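Side-chain contacts in extracellular protein containing a SCP domain (Bacillus anthracis, PDB 4IFA), which is of unknown function but joins a CAP-associated N-terminal region to a cysteine-rich secretory (SCP) domain and is an extracellular protein considered in connection with virulence: residues S70-S75 with E80-N85; S75-E80 with Y328-T333; Y91-V96 with M221-D226; G179-D184 with D297-L302. All blocks are in the same frame, centred on the assembly; numbering follows the deposited sequence.

Interaction 1: S70-S75 with E80-N85; sequences SRIEPS and EWWVYN
V83 meets the side chain of R71 across an antiparallel beta hairpin, strands 71-74 and 80-84, on the tightly packed face that also carries E73 and W81. CG2 of V83 lies over one face of the R71 guanidinium, 3.8 Å from NH1. The R71 chain bends at chi3 (-51°), which turns the guanidinium toward E73, two residues farther along the same strand: NE donates almost straight to E73 OE1 at 2.7 Å and NH1 to OE2 at 2.9 Å, a side-on salt bridge that fixes the rotation of both flat groups. At the start of the hairpin, S70 and R71 both face V83 in a classic beta bulge; S70 N donates to V83 O (2.8 Å), the R71 N bond to it being weak, and in one of its two conformers S70 OG donates to N85 OD1 (2.9 Å). The other face is looser and more open to solvent. There I72 CG1 sits 4.2 Å above the centroid of the W82 five-membered ring in a CH-pi contact, and I72 CG2 brushes E80 OE2. Helix 210-234 covers the R71/E73 face, where Q223 donates to E73 OE2 and D226 accepts from N85 ND2; strand 92-97 pairs with 80-84, and helix 59-66 packs against W82.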
loop_
_atom_site.group_PDB
_atom_site.type_symbol
_atom_site.label_atom_id
_atom_site.label_comp_id
_atom_site.label_asym_id
_atom_site.label_seq_id
_atom_site.Cartn_x
_atom_site.Cartn_y
_atom_site.Cartn_z
ATOM N N SER A 70 11.673 -5.169 10.694
ATOM C CA SER A 70 12.813 -4.534 10.040
ATOM C C SER A 70 12.836 -3.049 10.367
ATOM O O SER A 70 13.870 -2.503 10.785
ATOM C CB SER A 70 12.686 -4.686 8.527
ATOM O OG SER A 70 12.305 -6.010 8.196
ATOM N N ARG A 71 11.664 -2.427 10.222
ATOM C CA ARG A 71 11.473 -0.969 10.375
ATOM C C ARG A 71 10.233 -0.740 11.241
ATOM O O ARG A 71 9.266 -1.508 11.152
ATOM C CB ARG A 71 11.106 -0.276 9.010
ATOM C CG ARG A 71 12.139 -0.277 7.973
ATOM C CD ARG A 71 12.012 0.943 7.065
ATOM N NE ARG A 71 10.669 1.155 6.526
ATOM C CZ ARG A 71 10.131 0.400 5.573
ATOM N NH1 ARG A 71 8.919 0.667 5.105
ATOM N NH2 ARG A 71 10.800 -0.622 5.071
ATOM N N ILE A 72 10.251 0.342 12.008
ATOM C CA ILE A 72 9.069 0.856 12.716
ATOM C C ILE A 72 8.970 2.329 12.295
ATOM O O ILE A 72 9.963 3.079 12.392
ATOM C CB ILE A 72 9.130 0.734 14.231
ATOM C CG1 ILE A 72 9.126 -0.746 14.637
ATOM C CG2 ILE A 72 7.904 1.436 14.839
ATOM C CD1 ILE A 72 9.400 -0.981 16.159
ATOM N N GLU A 73 7.798 2.746 11.830
ATOM C CA GLU A 73 7.601 4.113 11.338
ATOM C C GLU A 73 6.156 4.558 11.572
ATOM O O GLU A 73 5.251 3.727 11.534
ATOM C CB GLU A 73 7.961 4.186 9.855
ATOM C CG GLU A 73 7.150 3.253 8.931
ATOM C CD GLU A 73 7.867 2.861 7.653
ATOM O OE1 GLU A 73 9.075 3.171 7.491
ATOM O OE2 GLU A 73 7.206 2.222 6.806
ATOM N N PRO A 74 5.939 5.864 11.790
ATOM C CA PRO A 74 4.579 6.321 12.064
ATOM C C PRO A 74 3.675 6.341 10.858
ATOM O O PRO A 74 4.161 6.434 9.733
ATOM C CB PRO A 74 4.789 7.762 12.562
ATOM C CG PRO A 74 6.056 8.193 11.954
ATOM C CD PRO A 74 6.912 6.966 11.849
ATOM N N SER A 75 2.367 6.238 11.096
ATOM C CA SER A 75 1.336 6.409 10.069
ATOM C C SER A 75 0.638 7.737 10.363
ATOM O O SER A 75 0.845 8.341 11.436
ATOM C CB SER A 75 0.290 5.283 10.060
ATOM O OG SER A 75 -0.638 5.516 11.139
ATOM N N GLU A 80 1.611 2.892 14.532
ATOM C CA GLU A 80 2.950 2.791 13.962
ATOM C C GLU A 80 2.983 1.510 13.130
ATOM O O GLU A 80 2.470 0.444 13.534
ATOM C CB GLU A 80 4.021 2.695 15.056
ATOM C CG GLU A 80 4.233 3.928 15.893
ATOM C CD GLU A 80 5.221 3.649 16.985
ATOM O OE1 GLU A 80 4.823 3.067 18.021
ATOM O OE2 GLU A 80 6.392 4.020 16.820
ATOM N N TRP A 81 3.595 1.602 11.969
ATOM C CA TRP A 81 3.796 0.426 11.140
ATOM C C TRP A 81 5.028 -0.341 11.575
ATOM O O TRP A 81 6.133 0.239 11.700
ATOM C CB TRP A 81 3.953 0.777 9.668
ATOM C CG TRP A 81 2.772 1.259 8.910
ATOM C CD1 TRP A 81 2.594 2.510 8.353
ATOM C CD2 TRP A 81 1.646 0.480 8.508
ATOM N NE1 TRP A 81 1.424 2.537 7.641
ATOM C CE2 TRP A 81 0.839 1.303 7.687
ATOM C CE3 TRP A 81 1.244 -0.829 8.756
ATOM C CZ2 TRP A 81 -0.352 0.847 7.123
ATOM C CZ3 TRP A 81 0.073 -1.278 8.184
ATOM C CH2 TRP A 81 -0.727 -0.425 7.402
ATOM N N TRP A 82 4.866 -1.642 11.777
ATOM C CA TRP A 82 5.958 -2.579 12.054
ATOM C C TRP A 82 6.086 -3.334 10.724
ATOM O O TRP A 82 5.202 -4.151 10.367
ATOM C CB TRP A 82 5.589 -3.532 13.191
ATOM C CG TRP A 82 5.595 -2.975 14.576
ATOM C CD1 TRP A 82 5.309 -1.702 14.968
ATOM C CD2 TRP A 82 5.791 -3.736 15.760
ATOM N NE1 TRP A 82 5.378 -1.613 16.353
ATOM C CE2 TRP A 82 5.680 -2.849 16.860
ATOM C CE3 TRP A 82 6.075 -5.085 16.001
ATOM C CZ2 TRP A 82 5.832 -3.276 18.190
ATOM C CZ3 TRP A 82 6.257 -5.500 17.321
ATOM C CH2 TRP A 82 6.104 -4.608 18.398
ATOM N N VAL A 83 7.190 -3.144 10.014
ATOM C CA VAL A 83 7.337 -3.656 8.655
ATOM C C VAL A 83 8.260 -4.862 8.618
ATOM O O VAL A 83 9.392 -4.798 9.080
ATOM C CB VAL A 83 7.956 -2.568 7.764
ATOM C CG1 VAL A 83 8.109 -3.035 6.335
ATOM C CG2 VAL A 83 7.063 -1.330 7.789
ATOM N N TYR A 84 7.778 -5.950 8.027
ATOM C CA TYR A 84 8.515 -7.191 7.814
ATOM C C TYR A 84 8.746 -7.357 6.307
ATOM O O TYR A 84 7.966 -8.012 5.620
ATOM C CB TYR A 84 7.721 -8.378 8.389
ATOM C CG TYR A 84 7.591 -8.287 9.893
ATOM C CD1 TYR A 84 8.478 -8.935 10.735
ATOM C CD2 TYR A 84 6.575 -7.519 10.479
ATOM C CE1 TYR A 84 8.386 -8.822 12.134
ATOM C CE2 TYR A 84 6.473 -7.389 11.860
ATOM C CZ TYR A 84 7.347 -8.064 12.682
ATOM O OH TYR A 84 7.231 -7.932 14.056
ATOM N N ASN A 85 9.830 -6.752 5.836
ATOM C CA ASN A 85 10.104 -6.698 4.383
ATOM C C ASN A 85 11.363 -7.418 3.946
ATOM O O ASN A 85 11.734 -7.298 2.790
ATOM C CB ASN A 85 10.233 -5.231 3.933
ATOM C CG ASN A 85 11.460 -4.559 4.503
ATOM O OD1 ASN A 85 12.012 -5.037 5.490
ATOM N ND2 ASN A 85 11.909 -3.452 3.912
#

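Interaction 2: S75-E80 with Y328-T333; sequences SAYGYE and YDKFYT
K330 NZ meets the Y77 hydroxyl, joining two hairpin turns: the loop between strands 71-74 and 80-84, and the type II' beta turn Y328-F331 that links strands 322-328 and 331-338. The K330 side chain can be followed outward. Its CB points toward the Y77 loop, and CG, CD and CE continue in an extended chain, chi2 to chi4 all near 180°. CB, CG and CD have no close partner in residues 75-80; CE comes within 3.4 Å of Y77 OH, and NZ donates to that same OH at 3.1 Å, reaching the ring at its edge, near its plane. Y77 arrives from the opposite direction, and its hydroxyl also hydrogen-bonds to S296 O, so the phenol bridges the lysine and a backbone carbonyl. R190 and Q191 of helix 185-191 touch the Y77 side chain. This small surface contact links the N-terminal region to the SCP domain. The loop carrying Y77 is braced by an ST turn, in which S75 OG accepts from Y77 N at 3.0 Å and donates to Y79 O at 2.7 Å.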
loop_
_atom_site.group_PDB
_atom_site.type_symbol
_atom_site.label_atom_id
_atom_site.label_comp_id
_atom_site.label_asym_id
_atom_site.label_seq_id
_atom_site.Cartn_x
_atom_site.Cartn_y
_atom_site.Cartn_z
ATOM N N SER A 75 2.367 6.238 11.096
ATOM C CA SER A 75 1.336 6.409 10.069
ATOM C C SER A 75 0.638 7.737 10.363
ATOM O O SER A 75 0.845 8.341 11.436
ATOM C CB SER A 75 0.290 5.283 10.060
ATOM O OG SER A 75 -0.638 5.516 11.139
ATOM N N ALA A 76 -0.260 8.132 9.470
ATOM C CA ALA A 76 -1.077 9.336 9.610
ATOM C C ALA A 76 -2.377 9.032 10.397
ATOM O O ALA A 76 -3.190 9.933 10.567
ATOM C CB ALA A 76 -1.433 9.896 8.214
ATOM N N TYR A 77 -2.508 7.817 10.950
ATOM C CA TYR A 77 -3.763 7.346 11.548
ATOM C C TYR A 77 -3.604 6.766 12.958
ATOM O O TYR A 77 -4.329 5.851 13.340
ATOM C CB TYR A 77 -4.456 6.371 10.583
ATOM C CG TYR A 77 -4.610 6.966 9.190
ATOM C CD1 TYR A 77 -5.534 7.980 8.960
ATOM C CD2 TYR A 77 -3.788 6.591 8.139
ATOM C CE1 TYR A 77 -5.661 8.579 7.706
ATOM C CE2 TYR A 77 -3.924 7.164 6.891
ATOM C CZ TYR A 77 -4.840 8.162 6.680
ATOM O OH TYR A 77 -4.985 8.762 5.458
ATOM N N GLY A 78 -2.619 7.268 13.672
ATOM C CA GLY A 78 -2.446 6.897 15.086
ATOM C C GLY A 78 -1.786 5.583 15.485
ATOM O O GLY A 78 -1.707 5.265 16.690
ATOM N N TYR A 79 -1.478 4.748 14.517
ATOM C CA TYR A 79 -0.723 3.515 14.703
ATOM C C TYR A 79 0.659 3.681 14.062
ATOM O O TYR A 79 0.853 4.533 13.174
ATOM C CB TYR A 79 -1.450 2.272 14.156
ATOM C CG TYR A 79 -1.846 2.372 12.692
ATOM C CD1 TYR A 79 -0.920 2.141 11.668
ATOM C CD2 TYR A 79 -3.146 2.734 12.324
ATOM C CE1 TYR A 79 -1.289 2.250 10.328
ATOM C CE2 TYR A 79 -3.507 2.834 10.980
ATOM C CZ TYR A 79 -2.577 2.617 10.015
ATOM O OH TYR A 79 -2.935 2.725 8.686
ATOM N N GLU A 80 1.611 2.892 14.532
ATOM C CA GLU A 80 2.950 2.791 13.962
ATOM C C GLU A 80 2.983 1.510 13.130
ATOM O O GLU A 80 2.470 0.444 13.534
ATOM C CB GLU A 80 4.021 2.695 15.056
ATOM C CG GLU A 80 4.233 3.928 15.893
ATOM C CD GLU A 80 5.221 3.649 16.985
ATOM O OE1 GLU A 80 4.823 3.067 18.021
ATOM O OE2 GLU A 80 6.392 4.020 16.820
ATOM N N TYR A 328 4.896 13.993 -0.071
ATOM C CA TYR A 328 4.717 15.221 0.688
ATOM C C TYR A 328 3.230 15.292 1.016
ATOM O O TYR A 328 2.396 15.397 0.119
ATOM C CB TYR A 328 5.170 16.450 -0.101
ATOM C CG TYR A 328 5.216 17.703 0.713
ATOM C CD1 TYR A 328 6.303 17.948 1.522
ATOM C CD2 TYR A 328 4.168 18.599 0.695
ATOM C CE1 TYR A 328 6.373 19.130 2.302
ATOM C CE2 TYR A 328 4.225 19.766 1.447
ATOM C CZ TYR A 328 5.330 20.011 2.249
ATOM O OH TYR A 328 5.393 21.174 3.028
ATOM N N ASP A 329 2.902 15.164 2.300
ATOM C CA ASP A 329 1.521 15.011 2.752
ATOM C C ASP A 329 0.894 13.865 1.927
ATOM O O ASP A 329 1.463 12.780 1.902
ATOM C CB ASP A 329 0.750 16.343 2.703
ATOM C CG ASP A 329 -0.501 16.365 3.626
ATOM O OD1 ASP A 329 -0.918 15.322 4.205
ATOM O OD2 ASP A 329 -1.024 17.484 3.839
ATOM N N LYS A 330 -0.232 14.087 1.260
ATOM C CA LYS A 330 -0.837 13.029 0.450
ATOM C C LYS A 330 -0.599 13.193 -1.036
ATOM O O LYS A 330 -1.454 12.865 -1.833
ATOM C CB LYS A 330 -2.335 12.843 0.807
ATOM C CG LYS A 330 -2.511 12.388 2.279
ATOM C CD LYS A 330 -3.950 12.085 2.581
ATOM C CE LYS A 330 -4.119 11.704 4.034
ATOM N NZ LYS A 330 -5.566 11.670 4.418
ATOM N N PHE A 331 0.599 13.692 -1.402
ATOM C CA PHE A 331 1.043 13.768 -2.784
ATOM C C PHE A 331 2.193 12.771 -2.884
ATOM O O PHE A 331 3.166 12.856 -2.129
ATOM C CB PHE A 331 1.474 15.211 -3.162
ATOM C CG PHE A 331 0.322 16.148 -3.371
ATOM C CD1 PHE A 331 -0.097 16.498 -4.657
ATOM C CD2 PHE A 331 -0.418 16.589 -2.285
ATOM C CE1 PHE A 331 -1.196 17.294 -4.829
ATOM C CE2 PHE A 331 -1.512 17.414 -2.467
ATOM C CZ PHE A 331 -1.888 17.729 -3.746
ATOM N N TYR A 332 2.054 11.848 -3.821
ATOM C CA TYR A 332 2.962 10.726 -4.005
ATOM C C TYR A 332 3.519 10.708 -5.401
ATOM O O TYR A 332 2.769 10.780 -6.387
ATOM C CB TYR A 332 2.174 9.401 -3.823
ATOM C CG TYR A 332 1.309 9.322 -2.570
ATOM C CD1 TYR A 332 1.792 8.740 -1.394
ATOM C CD2 TYR A 332 0.008 9.787 -2.569
ATOM C CE1 TYR A 332 1.025 8.634 -0.269
ATOM C CE2 TYR A 332 -0.778 9.693 -1.408
ATOM C CZ TYR A 332 -0.272 9.113 -0.272
ATOM O OH TYR A 332 -1.035 9.025 0.873
ATOM N N THR A 333 4.859 10.668 -5.510
ATOM C CA THR A 333 5.526 10.657 -6.798
ATOM C C THR A 333 6.566 9.556 -6.892
ATOM O O THR A 333 7.439 9.451 -6.040
ATOM C CB THR A 333 6.254 12.013 -7.037
ATOM O OG1 THR A 333 5.303 13.087 -7.043
ATOM C CG2 THR A 333 7.015 12.063 -8.351
#

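Interaction 3: Y91-V96 with M221-D226; sequences YVQFGV and MQQIFD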
loop_
_atom_site.group_PDB
_atom_site.type_symbol
_atom_site.label_atom_id
_atom_site.label_comp_id
_atom_site.label_asym_id
_atom_site.label_seq_id
_atom_site.Cartn_x
_atom_site.Cartn_y
_atom_site.Cartn_z
ATOM N N TYR A 91 6.053 -10.664 2.702
ATOM C CA TYR A 91 5.875 -9.262 3.106
ATOM C C TYR A 91 4.584 -9.027 3.814
ATOM O O TYR A 91 3.491 -9.364 3.315
ATOM C CB TYR A 91 5.948 -8.320 1.869
ATOM C CG TYR A 91 5.920 -6.846 2.196
ATOM C CD1 TYR A 91 7.063 -6.100 2.100
ATOM C CD2 TYR A 91 4.772 -6.232 2.657
ATOM C CE1 TYR A 91 7.084 -4.750 2.455
ATOM C CE2 TYR A 91 4.766 -4.885 3.040
ATOM C CZ TYR A 91 5.932 -4.157 2.940
ATOM O OH TYR A 91 5.953 -2.815 3.266
ATOM N N VAL A 92 4.709 -8.469 5.025
ATOM C CA VAL A 92 3.579 -8.021 5.795
ATOM C C VAL A 92 4.023 -6.832 6.646
ATOM O O VAL A 92 5.211 -6.710 7.014
ATOM C CB VAL A 92 2.983 -9.132 6.686
ATOM C CG1 VAL A 92 3.981 -9.694 7.638
ATOM C CG2 VAL A 92 1.736 -8.641 7.449
ATOM N N GLN A 93 3.083 -5.926 6.877
ATOM C CA GLN A 93 3.307 -4.809 7.810
ATOM C C GLN A 93 2.091 -4.723 8.705
ATOM O O GLN A 93 0.941 -4.854 8.270
ATOM C CB GLN A 93 3.572 -3.500 7.046
ATOM C CG GLN A 93 2.495 -3.098 6.062
ATOM C CD GLN A 93 2.867 -1.865 5.229
ATOM O OE1 GLN A 93 3.915 -1.865 4.585
ATOM N NE2 GLN A 93 2.002 -0.844 5.201
ATOM N N PHE A 94 2.349 -4.597 10.004
ATOM C CA PHE A 94 1.316 -4.541 11.065
ATOM C C PHE A 94 1.261 -3.146 11.646
ATOM O O PHE A 94 2.296 -2.507 11.827
ATOM C CB PHE A 94 1.637 -5.508 12.213
ATOM C CG PHE A 94 1.663 -6.971 11.844
ATOM C CD1 PHE A 94 0.531 -7.761 12.019
ATOM C CD2 PHE A 94 2.809 -7.567 11.337
ATOM C CE1 PHE A 94 0.539 -9.120 11.727
ATOM C CE2 PHE A 94 2.828 -8.940 11.036
ATOM C CZ PHE A 94 1.692 -9.713 11.229
ATOM N N GLY A 95 0.073 -2.673 11.950
ATOM C CA GLY A 95 -0.095 -1.373 12.609
ATOM C C GLY A 95 -0.397 -1.584 14.078
ATOM O O GLY A 95 -1.375 -2.301 14.434
ATOM N N VAL A 96 0.415 -0.956 14.943
ATOM C CA VAL A 96 0.344 -1.058 16.392
ATOM C C VAL A 96 0.005 0.304 17.000
ATOM O O VAL A 96 0.690 1.307 16.738
ATOM C CB VAL A 96 1.700 -1.579 16.934
ATOM C CG1 VAL A 96 1.728 -1.603 18.429
ATOM C CG2 VAL A 96 2.045 -2.963 16.389
HETATM N N MSE A 221 7.158 6.457 1.386
HETATM C CA MSE A 221 8.147 6.311 0.312
HETATM C C MSE A 221 8.765 4.908 0.268
HETATM O O MSE A 221 8.850 4.287 -0.808
HETATM C CB MSE A 221 9.271 7.348 0.498
HETATM C CG MSE A 221 8.803 8.745 0.190
HETATM SE SE MSE A 221 9.853 10.180 1.015
HETATM C CE MSE A 221 11.626 9.567 0.364
ATOM N N GLN A 222 9.218 4.401 1.403
ATOM C CA GLN A 222 9.840 3.073 1.419
ATOM C C GLN A 222 8.815 1.970 1.165
ATOM O O GLN A 222 9.090 1.010 0.468
ATOM C CB GLN A 222 10.592 2.810 2.719
ATOM C CG GLN A 222 11.316 1.478 2.667
ATOM C CD GLN A 222 12.447 1.450 1.674
ATOM O OE1 GLN A 222 13.145 2.448 1.480
ATOM N NE2 GLN A 222 12.659 0.294 1.063
ATOM N N GLN A 223 7.620 2.107 1.700
ATOM C CA GLN A 223 6.562 1.095 1.428
ATOM C C GLN A 223 6.262 1.057 -0.071
ATOM O O GLN A 223 6.177 -0.018 -0.662
ATOM C CB GLN A 223 5.297 1.350 2.230
ATOM C CG GLN A 223 5.508 1.215 3.726
ATOM C CD GLN A 223 4.311 1.583 4.498
ATOM O OE1 GLN A 223 3.180 1.545 4.046
ATOM N NE2 GLN A 223 4.555 1.899 5.765
ATOM N N ILE A 224 6.098 2.217 -0.707
ATOM C CA ILE A 224 5.849 2.206 -2.142
ATOM C C ILE A 224 7.007 1.515 -2.854
ATOM O O ILE A 224 6.789 0.765 -3.825
ATOM C CB ILE A 224 5.605 3.641 -2.700
ATOM C CG1 ILE A 224 4.235 4.136 -2.253
ATOM C CG2 ILE A 224 5.732 3.662 -4.251
ATOM C CD1 ILE A 224 4.015 5.663 -2.481
ATOM N N PHE A 225 8.236 1.836 -2.502
ATOM C CA PHE A 225 9.393 1.183 -3.114
ATOM C C PHE A 225 9.374 -0.337 -3.021
ATOM O O PHE A 225 9.430 -1.043 -4.035
ATOM C CB PHE A 225 10.689 1.765 -2.560
ATOM C CG PHE A 225 11.910 1.070 -3.035
ATOM C CD1 PHE A 225 12.447 1.326 -4.313
ATOM C CD2 PHE A 225 12.548 0.138 -2.244
ATOM C CE1 PHE A 225 13.586 0.655 -4.759
ATOM C CE2 PHE A 225 13.687 -0.524 -2.701
ATOM C CZ PHE A 225 14.205 -0.254 -3.954
ATOM N N ASP A 226 9.256 -0.846 -1.815
ATOM C CA ASP A 226 9.247 -2.295 -1.633
ATOM C C ASP A 226 8.058 -2.956 -2.333
ATOM O O ASP A 226 8.204 -4.028 -2.935
ATOM C CB ASP A 226 9.196 -2.644 -0.149
ATOM C CG ASP A 226 10.479 -2.397 0.568
ATOM O OD1 ASP A 226 11.559 -2.447 -0.046
ATOM O OD2 ASP A 226 10.446 -2.199 1.823
HETATM O O HOH W 1 8.358 -1.359 3.224
#
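Y91 OH is gripped on two sides where a beta strand faces a helix: it donates to Q93 OE1 at 2.6 Å and accepts from a water at 2.8 Å, both partners lying at the edge of its ring. The same water donates to D226 OD2 at 2.7 Å, which carries the tyrosine's polar end across to helix 210-234, while strand 92-97 belongs to the antiparallel sheet of the N-terminal region. The bond from Y91 lies in the plane of the Q93 carbonyl and so helps to orient that amide. Q93 CG stands between the backbone N and the carbonyl carbon (chi1 56°), and the extended chain beyond it reaches the helix. There Q93 NE2 donates to Q223 OE1 at 2.9 Å. This bond leaves within the Q93 amide plane but arrives from above the Q223 carbonyl plane, 70° out of it, as the two amides stand 78° apart. With E73 as a further partner of Q223 and N85 of D226, the hairpin of strands 71-74 and 80-84 and the loop after it also hold the two helix residues. All four touching residues are buried, and the polar groups form a buried hydrogen-bond network between sheet and helix. Apolar packing is slight: Y91 CE1 rests 4.0 Å from D226 CB, the two side chains crossing at about a right angle.

Interaction 4: G179-D184 with D297-L302; sequences GVRYMD and DGVAAL
The N-terminus of helix 298-306 is capped by D297, and the capping carboxylate is also clamped by R181 from strand 176-183 of the N-terminal sheet. R181 and D297 approach from opposite directions and meet end-on: NH1 donates to OD2 at 2.9 Å and NH2 to OD1 at 3.0 Å. The guanidinium and carboxylate planes are only 25° apart, so this bidentate salt bridge is nearly flat; OD2 uses its syn lone pair, and OD1 is also met on its syn side. R181 starts with CG opposite the backbone N (chi1 -172°) and bends at chi3, bringing both terminal nitrogens to the acid. D297 OD1 has a second donor, A300 N at 3.1 Å, which meets it nearly along its C-O axis; one oxygen thus serves both the arginine and the helix end. V299 CG1 approaches R181 NH2 obliquely at 3.6 Å, placing an apolar branch beside the charged group. Both charged residues are buried and have further partners: R181 NH2 also donates to Y169 OH, and D297 OD2 accepts from Q191 NE2. The arginine and the N-terminal end of the helix would probably both stabilise the negative charge of D297. Here, then, a strand arginine from one region secures an Asp N-cap of the other, with the side-chain-to-backbone bond to the third helical residue typical of an N-cap.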
loop_
_atom_site.group_PDB
_atom_site.type_symbol
_atom_site.label_atom_id
_atom_site.label_comp_id
_atom_site.label_asym_id
_atom_site.label_seq_id
_atom_site.Cartn_x
_atom_site.Cartn_y
_atom_site.Cartn_z
ATOM N N GLY A 179 -3.281 -8.022 -2.621
ATOM C CA GLY A 179 -2.996 -7.611 -1.222
ATOM C C GLY A 179 -4.225 -7.681 -0.375
ATOM O O GLY A 179 -5.342 -7.712 -0.904
ATOM N N VAL A 180 -4.025 -7.743 0.958
ATOM C CA VAL A 180 -5.158 -7.760 1.885
ATOM C C VAL A 180 -4.812 -6.778 3.008
ATOM O O VAL A 180 -3.764 -6.905 3.641
ATOM C CB VAL A 180 -5.400 -9.151 2.500
ATOM C CG1 VAL A 180 -6.533 -9.111 3.511
ATOM C CG2 VAL A 180 -5.722 -10.184 1.382
ATOM N N ARG A 181 -5.711 -5.813 3.239
ATOM C CA ARG A 181 -5.579 -4.880 4.356
ATOM C C ARG A 181 -6.628 -5.191 5.398
ATOM O O ARG A 181 -7.787 -4.902 5.205
ATOM C CB ARG A 181 -5.674 -3.406 3.899
ATOM C CG ARG A 181 -5.348 -2.425 5.000
ATOM C CD ARG A 181 -5.930 -1.057 4.710
ATOM N NE ARG A 181 -5.428 -0.376 3.513
ATOM C CZ ARG A 181 -4.435 0.511 3.456
ATOM N NH1 ARG A 181 -3.708 0.799 4.499
ATOM N NH2 ARG A 181 -4.147 1.099 2.298
ATOM N N TYR A 182 -6.211 -5.739 6.546
ATOM C CA TYR A 182 -7.100 -6.003 7.639
ATOM C C TYR A 182 -7.185 -4.738 8.491
ATOM O O TYR A 182 -6.167 -4.079 8.690
ATOM C CB TYR A 182 -6.553 -7.107 8.531
ATOM C CG TYR A 182 -6.435 -8.447 7.817
ATOM C CD1 TYR A 182 -7.562 -9.135 7.423
ATOM C CD2 TYR A 182 -5.198 -9.043 7.591
ATOM C CE1 TYR A 182 -7.470 -10.374 6.771
ATOM C CE2 TYR A 182 -5.094 -10.266 6.984
ATOM C CZ TYR A 182 -6.220 -10.950 6.590
ATOM O OH TYR A 182 -6.094 -12.179 5.970
HETATM N N MSE A 183 -8.392 -4.410 8.930
HETATM C CA MSE A 183 -8.606 -3.233 9.779
HETATM C C MSE A 183 -9.661 -3.464 10.813
HETATM O O MSE A 183 -10.676 -4.077 10.514
HETATM C CB MSE A 183 -9.104 -2.074 8.911
HETATM C CG MSE A 183 -8.134 -1.583 7.861
HETATM SE SE MSE A 183 -8.928 -0.144 6.715
HETATM C CE MSE A 183 -9.927 -1.319 5.581
ATOM N N ASP A 184 -9.441 -2.979 12.034
ATOM C CA ASP A 184 -10.501 -2.964 13.041
ATOM C C ASP A 184 -11.463 -1.795 12.681
ATOM O O ASP A 184 -11.214 -1.026 11.732
ATOM C CB ASP A 184 -9.940 -2.910 14.495
ATOM C CG ASP A 184 -9.164 -1.640 14.820
ATOM O OD1 ASP A 184 -9.069 -0.700 13.997
ATOM O OD2 ASP A 184 -8.630 -1.583 15.953
ATOM N N ASP A 297 -2.838 6.459 1.970
ATOM C CA ASP A 297 -1.456 6.129 2.221
ATOM C C ASP A 297 -0.778 5.581 0.982
ATOM O O ASP A 297 -1.393 5.509 -0.082
ATOM C CB ASP A 297 -1.303 5.218 3.465
ATOM C CG ASP A 297 -1.968 3.819 3.311
ATOM O OD1 ASP A 297 -2.317 3.436 2.171
ATOM O OD2 ASP A 297 -2.067 3.131 4.348
ATOM N N GLY A 298 0.498 5.227 1.103
ATOM C CA GLY A 298 1.282 4.754 -0.033
ATOM C C GLY A 298 0.747 3.483 -0.629
ATOM O O GLY A 298 0.758 3.326 -1.867
ATOM N N VAL A 299 0.319 2.543 0.208
ATOM C CA VAL A 299 -0.314 1.298 -0.234
ATOM C C VAL A 299 -1.483 1.613 -1.155
ATOM O O VAL A 299 -1.593 1.052 -2.251
ATOM C CB VAL A 299 -0.766 0.447 0.968
ATOM C CG1 VAL A 299 -1.675 -0.708 0.499
ATOM C CG2 VAL A 299 0.450 -0.070 1.736
ATOM N N ALA A 300 -2.347 2.549 -0.757
ATOM C CA ALA A 300 -3.498 2.912 -1.565
ATOM C C ALA A 300 -3.105 3.591 -2.860
ATOM O O ALA A 300 -3.655 3.283 -3.953
ATOM C CB ALA A 300 -4.457 3.819 -0.746
ATOM N N ALA A 301 -2.127 4.489 -2.809
ATOM C CA ALA A 301 -1.659 5.146 -4.045
ATOM C C ALA A 301 -1.120 4.151 -5.034
ATOM O O ALA A 301 -1.441 4.213 -6.223
ATOM C CB ALA A 301 -0.573 6.196 -3.755
ATOM N N LEU A 302 -0.295 3.226 -4.577
ATOM C CA LEU A 302 0.308 2.237 -5.483
ATOM C C LEU A 302 -0.780 1.345 -6.143
ATOM O O LEU A 302 -0.681 0.977 -7.342
ATOM C CB LEU A 302 1.349 1.388 -4.747
ATOM C CG LEU A 302 2.033 0.307 -5.553
ATOM C CD1 LEU A 302 2.778 0.905 -6.730
ATOM C CD2 LEU A 302 2.997 -0.421 -4.623
#

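Interactions 1 and 3 have centres about 6 Å apart and form one continuous interface: strand 80-84 pairs with strand 92-97, W82 N lying 2.7 Å from F94 O, and helix 210-234 lies against both. Interaction 4 reaches the same sheet farther across, its centre about 9 Å from that of interaction 3; V299 CG2 packs against Q93 NE2 and Q223 OE1, each at 3.9 Å. Interaction 2 lies at the turn of the hairpin of interaction 1, shares S75 and E80 with it, and touches interaction 4 through Y332. Interactions 2 and 4 directly join the CAP-associated region to the SCP domain. Bound 1,2-ethanediol near the W82 side chain and di(hydroxyethyl)ether near that of Y77 probably come from the crystallisation liquor.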